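Local coordinates for protein 2-dehydro-3-deoxyphosphogluconate aldolase (Vibrio fischeri, PDB 3NZR) that belongs to the KDGP aldolase family of the TIM-barrel clan and folds as a parallel beta/alpha barrel with helices packed around its strands, at residues L5-N8 against V14-N17; G21-A26 against S60-N65; D28-D31 against H36-V39. One frame throughout, in Å; residues are numbered along the deposited sequence.

Contact 1. Residues L5-N8 against V14-N17; sequences LKAN and VCLN
A chi1 of -173° swings the Cys15 sulfur away from its own amide nitrogen and across, from just before strand 16-19, to the loop of residues 5-8, where it meets the methyl of Ala7 and the carbonyl of Asn8. The Ala7 CB points back toward Cys15 and lies 4.3 Å from its SG, a plain apolar touch. At 4.0 Å from the Asn8 O, the Cys15 SG sits beside the C=O bond, making an angle of about 103° with it, which is van der Waals packing against an oxygen that already accepts from His36 ND1. The Asn8 side chain leaves in the other direction, and its amide end comes within about 6 Å of a bound magnesium ion, nearest atom to metal. Strand 16-19 is the first of the parallel beta/alpha barrel, paired through its backbone with strand 37-42 on one flank and with residues 215-219 on the other. Val14 and Leu16 face outward to helices 200-209 and 233-247. Cys15 turns the opposite way and rests on Phe9 and on Leu38, which the Ala7 methyl also touches.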
loop_
_atom_site.group_PDB
_atom_site.type_symbol
_atom_site.label_atom_id
_atom_site.label_comp_id
_atom_site.label_asym_id
_atom_site.label_seq_id
_atom_site.Cartn_x
_atom_site.Cartn_y
_atom_site.Cartn_z
ATOM N N LEU A 5 -1.502 20.834 11.370
ATOM C CA LEU A 5 -1.210 19.469 11.005
ATOM C C LEU A 5 0.186 19.015 11.316
ATOM O O LEU A 5 0.562 17.845 11.004
ATOM C CB LEU A 5 -1.458 19.286 9.535
ATOM C CG LEU A 5 -2.822 19.759 9.055
ATOM C CD1 LEU A 5 -2.962 19.614 7.509
ATOM C CD2 LEU A 5 -3.852 18.976 9.798
ATOM N N LYS A 6 0.918 19.854 12.019
ATOM C CA LYS A 6 2.322 19.555 12.283
ATOM C C LYS A 6 2.546 19.190 13.756
ATOM O O LYS A 6 2.289 19.991 14.637
ATOM C CB LYS A 6 3.103 20.808 11.893
ATOM C CG LYS A 6 4.593 20.844 12.255
ATOM C CD LYS A 6 5.187 22.268 11.958
ATOM C CE LYS A 6 6.593 22.415 12.519
ATOM N NZ LYS A 6 7.539 21.789 11.578
ATOM N N ALA A 7 3.052 17.993 14.042
ATOM C CA ALA A 7 3.248 17.597 15.420
ATOM C C ALA A 7 4.344 18.432 16.039
ATOM O O ALA A 7 5.281 18.838 15.383
ATOM C CB ALA A 7 3.551 16.090 15.537
ATOM N N ASN A 8 4.211 18.723 17.321
ATOM C CA ASN A 8 5.127 19.612 17.957
ATOM C C ASN A 8 6.283 18.867 18.640
ATOM O O ASN A 8 6.226 18.499 19.823
ATOM C CB ASN A 8 4.335 20.490 18.925
ATOM C CG ASN A 8 5.177 21.457 19.582
ATOM O OD1 ASN A 8 6.389 21.527 19.288
ATOM N ND2 ASN A 8 4.608 22.193 20.544
ATOM N N VAL A 14 11.716 14.660 19.507
ATOM C CA VAL A 14 10.861 13.663 20.208
ATOM C C VAL A 14 9.469 14.274 20.437
ATOM O O VAL A 14 9.338 15.354 20.963
ATOM C CB VAL A 14 11.491 13.277 21.546
ATOM C CG1 VAL A 14 10.599 12.247 22.348
ATOM C CG2 VAL A 14 12.916 12.787 21.354
ATOM N N CYS A 15 8.428 13.559 20.048
ATOM C CA CYS A 15 7.068 13.868 20.456
ATOM C C CYS A 15 6.417 12.595 21.112
ATOM O O CYS A 15 6.398 11.500 20.523
ATOM C CB CYS A 15 6.309 14.248 19.232
ATOM S SG CYS A 15 4.690 14.856 19.547
ATOM N N LEU A 16 5.962 12.717 22.348
ATOM C CA LEU A 16 5.343 11.611 23.097
ATOM C C LEU A 16 3.939 11.244 22.510
ATOM O O LEU A 16 3.216 12.091 21.976
ATOM C CB LEU A 16 5.130 12.041 24.551
ATOM C CG LEU A 16 6.345 12.541 25.290
ATOM C CD1 LEU A 16 5.967 13.071 26.689
ATOM C CD2 LEU A 16 7.467 11.481 25.347
ATOM N N ASN A 17 3.591 9.975 22.569
ATOM C CA ASN A 17 2.278 9.553 22.119
ATOM C C ASN A 17 1.719 8.691 23.240
ATOM O O ASN A 17 2.321 7.656 23.575
ATOM C CB ASN A 17 2.380 8.773 20.829
ATOM C CG ASN A 17 1.000 8.485 20.197
ATOM O OD1 ASN A 17 0.051 8.311 20.871
ATOM N ND2 ASN A 17 0.930 8.512 18.912
#

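Contact 2. Residues G21-A26 against S60-N65; sequences GSVDNA and SEVTNN
The first turn of helix 23-32 lies against residues 60-65, at the C-terminal end of helix 49-61, with the Ala26 and Thr63 CA atoms 7.0 Å apart and no hydrogen bond between the two backbones. Val62 carries the contact. Its CG2, held between the backbone N and the carbonyl carbon, approaches the Val23 carbonyl O to 3.7 Å and also touches the Ala26 methyl. The Val62 CG1 branch meets Val23 CG1 at 4.0 Å, the two valine side chains crossing at roughly a right angle. Beside them Thr63 offers its methyl, CG2 standing 4.0 Å from Ala26 CB, while its OG1 is turned to Tyr59 O in the preceding helix. Each segment is shaped by polar bonds of its own. Ser22 is the N-cap of helix 23-32, its OG accepting from Asn25 N at 2.9 Å; the Asn25 OD1 in turn takes Gly21 N on a lone pair in the carbonyl plane, the N-H...O angle being 174°. In residues 60-65 the Ser60 O accepts from both Thr63 N and Asn65 N, and the Ser60 OG donates to Asn65 OD1 at 2.7 Å. Asn65 ND2 reaches the backbone oxygens of Ser4 and Gln90. The pair thus joins two neighbouring outer helices of the barrel: Val23 and Ala26 extend onto Tyr59 of helix 49-61, while Ser22 and Asn25 border strand 230-231.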
loop_
_atom_site.group_PDB
_atom_site.type_symbol
_atom_site.label_atom_id
_atom_site.label_comp_id
_atom_site.label_asym_id
_atom_site.label_seq_id
_atom_site.Cartn_x
_atom_site.Cartn_y
_atom_site.Cartn_z
ATOM N N GLY A 21 -7.959 9.209 28.291
ATOM C CA GLY A 21 -9.138 8.607 28.858
ATOM C C GLY A 21 -10.399 9.448 28.731
ATOM O O GLY A 21 -11.504 8.973 28.932
ATOM N N SER A 22 -10.246 10.719 28.421
ATOM C CA SER A 22 -11.409 11.622 28.285
ATOM C C SER A 22 -10.863 12.918 27.720
ATOM O O SER A 22 -9.621 13.151 27.734
ATOM C CB SER A 22 -12.028 11.923 29.655
ATOM O OG SER A 22 -11.136 12.753 30.397
ATOM N N VAL A 23 -11.768 13.733 27.213
ATOM C CA VAL A 23 -11.399 15.045 26.720
ATOM C C VAL A 23 -10.663 15.848 27.784
ATOM O O VAL A 23 -9.732 16.578 27.461
ATOM C CB VAL A 23 -12.652 15.836 26.218
ATOM C CG1 VAL A 23 -12.346 17.335 26.018
ATOM C CG2 VAL A 23 -13.075 15.248 24.934
ATOM N N ASP A 24 -11.068 15.716 29.034
ATOM C CA ASP A 24 -10.464 16.505 30.129
ATOM C C ASP A 24 -9.038 15.990 30.433
ATOM O O ASP A 24 -8.068 16.763 30.700
ATOM C CB ASP A 24 -11.340 16.413 31.383
ATOM C CG ASP A 24 -10.835 17.307 32.527
ATOM O OD1 ASP A 24 -10.576 18.510 32.283
ATOM O OD2 ASP A 24 -10.671 16.789 33.665
ATOM N N ASN A 25 -8.912 14.670 30.349
ATOM C CA ASN A 25 -7.619 14.040 30.508
ATOM C C ASN A 25 -6.684 14.564 29.422
ATOM O O ASN A 25 -5.516 14.851 29.697
ATOM C CB ASN A 25 -7.794 12.528 30.475
ATOM C CG ASN A 25 -6.532 11.752 30.826
ATOM O OD1 ASN A 25 -6.284 10.687 30.240
ATOM N ND2 ASN A 25 -5.798 12.207 31.822
ATOM N N ALA A 26 -7.191 14.622 28.187
ATOM C CA ALA A 26 -6.412 15.145 27.065
ATOM C C ALA A 26 -5.856 16.568 27.291
ATOM O O ALA A 26 -4.678 16.812 27.043
ATOM C CB ALA A 26 -7.199 15.119 25.788
ATOM N N SER A 60 -9.407 17.329 19.545
ATOM C CA SER A 60 -8.604 18.260 18.762
ATOM C C SER A 60 -8.682 19.726 19.358
ATOM O O SER A 60 -7.693 20.438 19.424
ATOM C CB SER A 60 -9.033 18.221 17.300
ATOM O OG SER A 60 -8.353 19.236 16.622
ATOM N N GLU A 61 -9.852 20.121 19.833
ATOM C CA GLU A 61 -10.028 21.466 20.405
ATOM C C GLU A 61 -9.152 21.770 21.604
ATOM O O GLU A 61 -8.669 22.888 21.757
ATOM C CB GLU A 61 -11.468 21.683 20.832
ATOM C CG GLU A 61 -12.428 21.578 19.694
ATOM C CD GLU A 61 -13.783 22.158 20.041
ATOM O OE1 GLU A 61 -14.506 21.547 20.878
ATOM O OE2 GLU A 61 -14.112 23.228 19.466
ATOM N N VAL A 62 -8.964 20.795 22.472
ATOM C CA VAL A 62 -8.226 21.021 23.697
ATOM C C VAL A 62 -6.755 20.703 23.564
ATOM O O VAL A 62 -6.020 20.777 24.534
ATOM C CB VAL A 62 -8.855 20.234 24.857
ATOM C CG1 VAL A 62 -10.339 20.713 25.061
ATOM C CG2 VAL A 62 -8.762 18.717 24.621
ATOM N N THR A 63 -6.320 20.322 22.370
ATOM C CA THR A 63 -4.953 19.908 22.168
ATOM C C THR A 63 -4.308 20.536 20.942
ATOM O O THR A 63 -3.286 20.049 20.503
ATOM C CB THR A 63 -4.862 18.362 21.908
ATOM O OG1 THR A 63 -5.494 18.072 20.665
ATOM C CG2 THR A 63 -5.495 17.533 23.035
ATOM N N ASN A 64 -4.921 21.577 20.386
ATOM C CA ASN A 64 -4.446 22.216 19.137
ATOM C C ASN A 64 -4.213 21.221 18.058
ATOM O O ASN A 64 -3.248 21.307 17.337
ATOM C CB ASN A 64 -3.196 23.049 19.372
ATOM C CG ASN A 64 -3.486 24.233 20.294
ATOM O OD1 ASN A 64 -4.600 24.789 20.260
ATOM N ND2 ASN A 64 -2.534 24.554 21.181
ATOM N N ASN A 65 -5.157 20.302 17.956
ATOM C CA ASN A 65 -5.159 19.193 16.969
ATOM C C ASN A 65 -4.056 18.130 17.120
ATOM O O ASN A 65 -3.826 17.348 16.193
ATOM C CB ASN A 65 -5.214 19.716 15.543
ATOM C CG ASN A 65 -5.721 18.686 14.579
ATOM O OD1 ASN A 65 -6.664 17.968 14.870
ATOM N ND2 ASN A 65 -5.102 18.614 13.392
#

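Contact 3. Residues D28-D31 against H36-V39. With MG (magnesium ion), chain E.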
loop_
_atom_site.group_PDB
_atom_site.type_symbol
_atom_site.label_atom_id
_atom_site.label_comp_id
_atom_site.label_asym_id
_atom_site.label_seq_id
_atom_site.Cartn_x
_atom_site.Cartn_y
_atom_site.Cartn_z
ATOM N N ASP A 28 -5.280 17.921 30.228
ATOM C CA ASP A 28 -4.242 17.802 31.268
ATOM C C ASP A 28 -2.956 17.237 30.692
ATOM O O ASP A 28 -1.883 17.661 31.039
ATOM C CB ASP A 28 -4.697 16.926 32.471
ATOM C CG ASP A 28 -5.881 17.544 33.279
ATOM O OD1 ASP A 28 -6.345 18.672 32.957
ATOM O OD2 ASP A 28 -6.358 16.855 34.229
ATOM N N ILE A 29 -3.091 16.270 29.774
ATOM C CA ILE A 29 -1.922 15.640 29.183
ATOM C C ILE A 29 -1.172 16.653 28.351
ATOM O O ILE A 29 0.049 16.751 28.455
ATOM C CB ILE A 29 -2.332 14.437 28.292
ATOM C CG1 ILE A 29 -2.756 13.242 29.155
ATOM C CG2 ILE A 29 -1.205 14.092 27.274
ATOM C CD1 ILE A 29 -3.643 12.226 28.312
ATOM N N TYR A 30 -1.907 17.432 27.585
ATOM C CA TYR A 30 -1.309 18.461 26.691
ATOM C C TYR A 30 -0.517 19.522 27.502
ATOM O O TYR A 30 0.658 19.793 27.208
ATOM C CB TYR A 30 -2.395 19.119 25.846
ATOM C CG TYR A 30 -1.870 20.025 24.768
ATOM C CD1 TYR A 30 -1.408 19.513 23.555
ATOM C CD2 TYR A 30 -1.821 21.389 24.960
ATOM C CE1 TYR A 30 -0.909 20.371 22.565
ATOM C CE2 TYR A 30 -1.353 22.235 23.989
ATOM C CZ TYR A 30 -0.907 21.737 22.791
ATOM O OH TYR A 30 -0.415 22.630 21.846
ATOM N N ASP A 31 -1.118 20.006 28.574
ATOM C CA ASP A 31 -0.423 20.936 29.504
ATOM C C ASP A 31 0.834 20.304 30.134
ATOM O O ASP A 31 1.905 20.882 30.135
ATOM C CB ASP A 31 -1.343 21.367 30.632
ATOM C CG ASP A 31 -2.545 22.223 30.156
ATOM O OD1 ASP A 31 -2.476 22.823 29.042
ATOM O OD2 ASP A 31 -3.568 22.309 30.902
ATOM N N HIS A 36 4.316 18.926 23.636
ATOM C CA HIS A 36 5.135 18.009 22.896
ATOM C C HIS A 36 4.576 16.587 23.044
ATOM O O HIS A 36 5.220 15.682 23.537
ATOM C CB HIS A 36 6.597 18.098 23.334
ATOM C CG HIS A 36 7.165 19.486 23.229
ATOM N ND1 HIS A 36 7.274 20.148 22.024
ATOM C CD2 HIS A 36 7.525 20.383 24.194
ATOM C CE1 HIS A 36 7.720 21.386 22.246
ATOM N NE2 HIS A 36 7.902 21.545 23.552
ATOM N N VAL A 37 3.361 16.417 22.541
ATOM C CA VAL A 37 2.634 15.134 22.732
ATOM C C VAL A 37 1.594 14.986 21.623
ATOM O O VAL A 37 1.168 15.974 21.041
ATOM C CB VAL A 37 1.963 15.127 24.112
ATOM C CG1 VAL A 37 0.850 16.177 24.164
ATOM C CG2 VAL A 37 1.408 13.722 24.488
ATOM N N LEU A 38 1.186 13.753 21.352
ATOM C CA LEU A 38 0.017 13.463 20.583
ATOM C C LEU A 38 -0.840 12.602 21.446
ATOM O O LEU A 38 -0.333 11.684 22.046
ATOM C CB LEU A 38 0.436 12.614 19.348
ATOM C CG LEU A 38 1.338 13.294 18.389
ATOM C CD1 LEU A 38 2.088 12.272 17.459
ATOM C CD2 LEU A 38 0.524 14.310 17.602
ATOM N N VAL A 39 -2.150 12.854 21.492
ATOM C CA VAL A 39 -3.033 12.147 22.338
ATOM C C VAL A 39 -3.866 11.142 21.514
ATOM O O VAL A 39 -4.536 11.519 20.512
ATOM C CB VAL A 39 -4.005 13.127 23.006
ATOM C CG1 VAL A 39 -5.208 12.431 23.468
ATOM C CG2 VAL A 39 -3.341 13.886 24.143
HETATM MG MG MG E . 8.598 23.462 24.240
HETATM O O HOH W 1 9.272 25.341 24.911
HETATM O O HOH W 2 10.476 23.219 23.742
HETATM O O HOH W 3 8.968 22.753 26.022
HETATM O O HOH W 4 6.759 23.785 24.829
HETATM O O HOH W 5 8.462 24.226 22.553
#
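Ile29 sets its CG2 methyl between two valines of the adjoining strand, 3.8 Å from Val37 CG2 and 3.8 Å from Val39 CG2. Its CG2 stands anti to the backbone N, while CG1 lies beside that nitrogen, a rotation that sends the CG2 methyl down to the sheet. Val37 lies nearly at right angles to the isoleucine, whereas Val39 runs at a slant to it, and the two valines, two residues apart on the strand, present their methyls on the same face of the sheet. Val37 uses its second branch for Tyr30: CG1 approaches Tyr30 CA at 4.0 Å and ring atom CD1 at 4.1 Å, coming to the ring obliquely. The ring's far end carries the OH to Asn64 ND2, a hydrogen bond, and the ring also packs on Thr63. No hydrogen bond joins residues 28-31 to 36-39, so the fit between them rests on apolar shape. Just before the strand, His36 points away from the helix. Its NE2 binds a magnesium ion at 2.1 Å, and five waters complete an octahedron, water 1 standing trans to the imidazole and waters 3 and 5 lying in the plane of the ring at its edge. Tyr10 meets the same ring edge-to-face. Ile29 touches Val18 of strand 16-19 as well as Val37 and Val39, so the helix covers two adjacent parallel strands. This is the beta-alpha-beta crossover of a TIM-barrel family protein, here strand 16-19, helix 23-32 and strand 37-42.

Contacts 1 and 3 are buried and meet in the sheet, where strands 16-19 and 37-42 are neighbours joined by a backbone hydrogen bond, Leu38 N to Leu16 O, 2.7 Å; contact 2 is only partly buried and lies farther out. Contacts 2 and 3 share helix 23-32, its first turn resting on residues 60-65 and its later turn on strand 37-42. Chemistry follows place. Contact 3 is branched aliphatic packing between helix and sheet, contact 1 a sulfur against a methyl and a loop carbonyl, and contact 2 a small valine and methyl cluster flanked by capping and turn bonds. His36 ties contacts 1 and 3 to one site, its NE2 binding magnesium and its ND1 hydrogen-bonded to Asn8 O.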